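Local coordinates for protein putative uronate isomerase (Thermotoga maritima, PDB 4NAR) that may act as a lactate racemase or related isomerase, though its own reaction and substrate have not been established, at residues Y279-A285 with H310-S316. Numbering follows the deposited sequence.
Sequences YDEVWTA and HIKRFHS. With SO4 (sulfate ion), chain B.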
ATOM      1  N   TYR A 279      -4.334  -9.922  -4.520  1.00 30.94           N
ATOM      2  CA  TYR A 279      -3.860  -8.983  -5.526  1.00 26.49           C
ATOM      3  C   TYR A 279      -4.662  -9.161  -6.819  1.00 30.56           C
ATOM      4  O   TYR A 279      -4.523 -10.139  -7.540  1.00 34.30           O
ATOM      5  CB  TYR A 279      -2.356  -9.109  -5.744  1.00 22.11           C
ATOM      6  CG  TYR A 279      -1.545  -8.779  -4.502  1.00 29.63           C
ATOM      7  CD1 TYR A 279      -1.958  -7.788  -3.613  1.00 31.20           C
ATOM      8  CD2 TYR A 279      -0.365  -9.464  -4.213  1.00 32.60           C
ATOM      9  CE1 TYR A 279      -1.215  -7.484  -2.473  1.00 28.98           C
ATOM     10  CE2 TYR A 279       0.390  -9.169  -3.080  1.00 34.79           C
ATOM     11  CZ  TYR A 279      -0.044  -8.179  -2.210  1.00 35.32           C
ATOM     12  OH  TYR A 279       0.695  -7.879  -1.084  1.00 34.09           O
ATOM     13  N   ASP A 280      -5.497  -8.168  -7.088  1.00 38.39           N
ATOM     14  CA  ASP A 280      -6.615  -8.269  -8.016  1.00 36.19           C
ATOM     15  C   ASP A 280      -6.217  -7.947  -9.460  1.00 28.96           C
ATOM     16  O   ASP A 280      -6.927  -8.270 -10.424  1.00 24.14           O
ATOM     17  CB  ASP A 280      -7.666  -7.245  -7.558  1.00 35.49           C
ATOM     18  CG  ASP A 280      -9.016  -7.851  -7.392  1.00 40.78           C
ATOM     19  OD1 ASP A 280      -9.102  -9.078  -7.569  1.00 52.76           O
ATOM     20  OD2 ASP A 280      -9.990  -7.124  -7.086  1.00 47.14           O
ATOM     21  N   GLU A 281      -5.088  -7.269  -9.592  1.00 22.10           N
ATOM     22  CA  GLU A 281      -4.749  -6.611 -10.836  1.00 26.43           C
ATOM     23  C   GLU A 281      -3.279  -6.279 -10.750  1.00 23.84           C
ATOM     24  O   GLU A 281      -2.675  -6.394  -9.669  1.00 18.23           O
ATOM     25  CB  GLU A 281      -5.560  -5.325 -10.969  1.00 34.17           C
ATOM     26  CG  GLU A 281      -5.246  -4.330  -9.866  1.00 41.52           C
ATOM     27  CD  GLU A 281      -6.411  -3.406  -9.519  1.00 52.61           C
ATOM     28  OE1 GLU A 281      -7.522  -3.591 -10.069  1.00 52.23           O
ATOM     29  OE2 GLU A 281      -6.212  -2.495  -8.675  1.00 64.08           O
ATOM     30  N   VAL A 282      -2.703  -5.869 -11.878  1.00 22.53           N
ATOM     31  CA  VAL A 282      -1.262  -5.613 -11.949  1.00 21.95           C
ATOM     32  C   VAL A 282      -0.812  -4.535 -10.948  1.00 26.18           C
ATOM     33  O   VAL A 282       0.275  -4.635 -10.350  1.00 29.76           O
ATOM     34  CB  VAL A 282      -0.827  -5.259 -13.379  1.00 23.49           C
ATOM     35  CG1 VAL A 282       0.670  -5.036 -13.439  1.00 19.70           C
ATOM     36  CG2 VAL A 282      -1.241  -6.388 -14.343  1.00 27.94           C
ATOM     37  N   TRP A 283      -1.670  -3.535 -10.745  1.00 22.67           N
ATOM     38  CA  TRP A 283      -1.416  -2.464  -9.783  1.00 23.04           C
ATOM     39  C   TRP A 283      -0.914  -3.006  -8.449  1.00 14.81           C
ATOM     40  O   TRP A 283       0.037  -2.473  -7.893  1.00 23.65           O
ATOM     41  CB  TRP A 283      -2.679  -1.637  -9.541  1.00 22.80           C
ATOM     42  CG  TRP A 283      -2.425  -0.273  -8.931  1.00 23.08           C
ATOM     43  CD1 TRP A 283      -2.641   0.113  -7.630  1.00 22.94           C
ATOM     44  CD2 TRP A 283      -1.938   0.889  -9.616  1.00 19.71           C
ATOM     45  NE1 TRP A 283      -2.317   1.446  -7.471  1.00 16.93           N
ATOM     46  CE2 TRP A 283      -1.882   1.944  -8.673  1.00 20.92           C
ATOM     47  CE3 TRP A 283      -1.556   1.144 -10.943  1.00 14.95           C
ATOM     48  CZ2 TRP A 283      -1.444   3.239  -9.018  1.00 25.61           C
ATOM     49  CZ3 TRP A 283      -1.131   2.423 -11.285  1.00 14.76           C
ATOM     50  CH2 TRP A 283      -1.066   3.454 -10.323  1.00 22.47           C
ATOM     51  N   THR A 284      -1.540  -4.061  -7.931  1.00 13.76           N
ATOM     52  CA  THR A 284      -1.025  -4.662  -6.706  1.00 15.18           C
ATOM     53  C   THR A 284      -0.072  -5.839  -6.945  1.00 26.26           C
ATOM     54  O   THR A 284       0.874  -6.038  -6.165  1.00 26.76           O
ATOM     55  CB  THR A 284      -2.137  -5.092  -5.757  1.00 19.74           C
ATOM     56  OG1 THR A 284      -3.103  -5.879  -6.477  1.00 31.49           O
ATOM     57  CG2 THR A 284      -2.799  -3.872  -5.143  1.00 23.11           C
ATOM     58  N   ALA A 285      -0.301  -6.613  -8.006  1.00 19.41           N
ATOM     59  CA  ALA A 285       0.563  -7.768  -8.251  1.00 18.56           C
ATOM     60  C   ALA A 285       1.992  -7.329  -8.596  1.00 24.53           C
ATOM     61  O   ALA A 285       2.942  -8.127  -8.483  1.00 19.93           O
ATOM     62  CB  ALA A 285      -0.001  -8.658  -9.322  1.00 19.38           C
ATOM     63  N   HIS A 310      -5.342 -15.611 -12.270  1.00 35.31           N
ATOM     64  CA  HIS A 310      -6.673 -15.032 -12.118  1.00 38.72           C
ATOM     65  C   HIS A 310      -6.751 -13.582 -12.619  1.00 33.36           C
ATOM     66  O   HIS A 310      -7.833 -13.065 -12.883  1.00 31.25           O
ATOM     67  CB  HIS A 310      -7.092 -15.098 -10.643  1.00 46.02           C
ATOM     68  CG  HIS A 310      -6.057 -14.562  -9.699  1.00 59.76           C
ATOM     69  ND1 HIS A 310      -4.871 -15.233  -9.424  1.00 58.08           N
ATOM     70  CD2 HIS A 310      -6.005 -13.419  -8.966  1.00 65.77           C
ATOM     71  CE1 HIS A 310      -4.159 -14.536  -8.564  1.00 64.75           C
ATOM     72  NE2 HIS A 310      -4.821 -13.422  -8.269  1.00 62.93           N
ATOM     73  N   ILE A 311      -5.605 -12.922 -12.734  1.00 28.71           N
ATOM     74  CA  ILE A 311      -5.594 -11.502 -13.060  1.00 27.33           C
ATOM     75  C   ILE A 311      -5.871 -11.263 -14.547  1.00 34.36           C
ATOM     76  O   ILE A 311      -5.319 -11.964 -15.416  1.00 35.93           O
ATOM     77  CB  ILE A 311      -4.260 -10.843 -12.647  1.00 24.42           C
ATOM     78  CG1 ILE A 311      -4.150 -10.805 -11.119  1.00 23.61           C
ATOM     79  CG2 ILE A 311      -4.125  -9.422 -13.230  1.00 22.90           C
ATOM     80  CD1 ILE A 311      -2.879 -10.136 -10.621  1.00 17.69           C
ATOM     81  N   LYS A 312      -6.722 -10.275 -14.829  1.00 29.86           N
ATOM     82  CA  LYS A 312      -7.088  -9.962 -16.209  1.00 34.65           C
ATOM     83  C   LYS A 312      -7.137  -8.451 -16.506  1.00 26.30           C
ATOM     84  O   LYS A 312      -7.609  -8.039 -17.570  1.00 29.29           O
ATOM     85  CB  LYS A 312      -8.412 -10.659 -16.588  1.00 34.14           C
ATOM     86  CG  LYS A 312      -9.457 -10.670 -15.475  1.00 35.91           C
ATOM     87  CD  LYS A 312     -10.706 -11.482 -15.866  1.00 50.39           C
ATOM     88  CE  LYS A 312     -11.840 -11.330 -14.827  1.00 58.04           C
ATOM     89  NZ  LYS A 312     -13.036 -10.582 -15.357  1.00 59.33           N
ATOM     90  N   ARG A 313      -6.635  -7.634 -15.579  1.00 22.47           N
ATOM     91  CA  ARG A 313      -6.612  -6.179 -15.772  1.00 26.88           C
ATOM     92  C   ARG A 313      -5.398  -5.520 -15.092  1.00 22.40           C
ATOM     93  O   ARG A 313      -4.723  -6.135 -14.260  1.00 25.15           O
ATOM     94  CB  ARG A 313      -7.904  -5.553 -15.247  1.00 28.20           C
ATOM     95  CG  ARG A 313      -7.858  -5.337 -13.739  1.00 43.06           C
ATOM     96  CD  ARG A 313      -9.253  -5.217 -13.169  1.00 51.80           C
ATOM     97  NE  ARG A 313      -9.248  -4.918 -11.736  1.00 52.67           N
ATOM     98  CZ  ARG A 313      -9.880  -5.646 -10.810  1.00 47.72           C
ATOM     99  NH1 ARG A 313     -10.555  -6.738 -11.167  1.00 45.14           N
ATOM    100  NH2 ARG A 313      -9.828  -5.284  -9.526  1.00 39.47           N
ATOM    101  N   PHE A 314      -5.117  -4.273 -15.452  1.00 22.24           N
ATOM    102  CA  PHE A 314      -3.995  -3.558 -14.862  1.00 24.59           C
ATOM    103  C   PHE A 314      -4.442  -2.720 -13.669  1.00 27.18           C
ATOM    104  O   PHE A 314      -3.736  -2.641 -12.650  1.00 24.79           O
ATOM    105  CB  PHE A 314      -3.302  -2.681 -15.905  1.00 24.07           C
ATOM    106  CG  PHE A 314      -2.681  -3.463 -17.018  1.00 21.34           C
ATOM    107  CD1 PHE A 314      -1.364  -3.921 -16.912  1.00 21.38           C
ATOM    108  CD2 PHE A 314      -3.423  -3.779 -18.158  1.00 21.22           C
ATOM    109  CE1 PHE A 314      -0.791  -4.679 -17.938  1.00 24.91           C
ATOM    110  CE2 PHE A 314      -2.859  -4.523 -19.195  1.00 21.91           C
ATOM    111  CZ  PHE A 314      -1.542  -4.976 -19.084  1.00 28.35           C
ATOM    112  N   HIS A 315      -5.600  -2.081 -13.810  1.00 22.60           N
ATOM    113  CA  HIS A 315      -6.190  -1.297 -12.725  1.00 27.66           C
ATOM    114  C   HIS A 315      -7.699  -1.456 -12.854  1.00 25.18           C
ATOM    115  O   HIS A 315      -8.183  -1.711 -13.960  1.00 21.55           O
ATOM    116  CB  HIS A 315      -5.787   0.181 -12.844  1.00 13.03           C
ATOM    117  CG  HIS A 315      -5.950   0.961 -11.573  1.00 29.41           C
ATOM    118  ND1 HIS A 315      -7.173   1.432 -11.130  1.00 33.63           N
ATOM    119  CD2 HIS A 315      -5.039   1.362 -10.651  1.00 26.55           C
ATOM    120  CE1 HIS A 315      -7.005   2.084  -9.991  1.00 31.89           C
ATOM    121  NE2 HIS A 315      -5.718   2.059  -9.679  1.00 21.72           N
ATOM    122  N   SER A 316      -8.444  -1.324 -11.754  1.00 19.77           N
ATOM    123  CA  SER A 316      -9.900  -1.500 -11.829  1.00 21.95           C
ATOM    124  C   SER A 316     -10.610  -0.223 -12.299  1.00 23.25           C
ATOM    125  O   SER A 316     -11.708  -0.279 -12.872  1.00 30.02           O
ATOM    126  CB  SER A 316     -10.480  -2.001 -10.501  1.00 21.23           C
ATOM    127  OG  SER A 316     -10.094  -1.167  -9.413  1.00 30.13           O
TER
HETATM  128  S   SO4 B 501      -2.492   3.878  -4.503  1.00 31.62           S
HETATM  129  O1  SO4 B 501      -1.605   4.750  -3.715  1.00 33.24           O
HETATM  130  O2  SO4 B 501      -3.726   3.631  -3.741  1.00 33.74           O
HETATM  131  O3  SO4 B 501      -2.792   4.527  -5.788  1.00 28.25           O
HETATM  132  O4  SO4 B 501      -1.810   2.592  -4.763  1.00 36.75           O
HETATM  133  O   HOH W   1      -8.554  -2.802  -6.755  1.00 26.12           O
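Glu281 OE1 is gripped side-on by two nitrogens of Arg313: NE lies 2.7 Å from OE1 and meets it nearly along its C-O axis, while NH2, 2.9 Å from the same oxygen, comes in above the carboxylate plane. The carboxylate and guanidinium planes are 78° apart. Arg313 NH2 also reaches Asp280 OD2 at 3.1 Å, again from above the carboxylate, completing a three-residue salt-bridge network; Arg74 pairs with that OD2 as well. The two carboxylates fix the guanidinium's orientation, and its charge probably helps keep buried Glu281 ionised. Glu281 OE2 takes a hydrogen bond from a water.

Next to this cluster the two backbones are joined directly. Glu281 is the N-cap residue of the short helix 282-285; Val282 N bonds Arg313 O at 3.1 Å, and Trp283 N bonds Phe314 O at 2.9 Å. With CG anti to the backbone N (chi1 -161°), the Trp283 indole offers a face to the edge of His315, whose CD2 stands 3.3 Å from Trp283 CD2 in a T-shaped pair (planes 78° apart). Trp283 NE1 donates to O4 of a sulfate, probably from the crystallisation liquor, at 3.0 Å; Thr72, His180 and Asn348 also bind this ion. Thr72 OG1 bonds His315 NE2 too, and Asn317 N bonds His315 ND1.

On the apolar side, Val282 CG2 rests against Phe314 CD1, and Ile311 CD1 reaches Ala285 CB at 3.5 Å. The contact links the connections leaving the C-terminal ends of adjacent parallel strands 268-274 and 302-308, with Ile324 of helix 318-327 touching Trp283 and Phe314, and Leu377 of strand 373-379 packing on Val282 and Phe314.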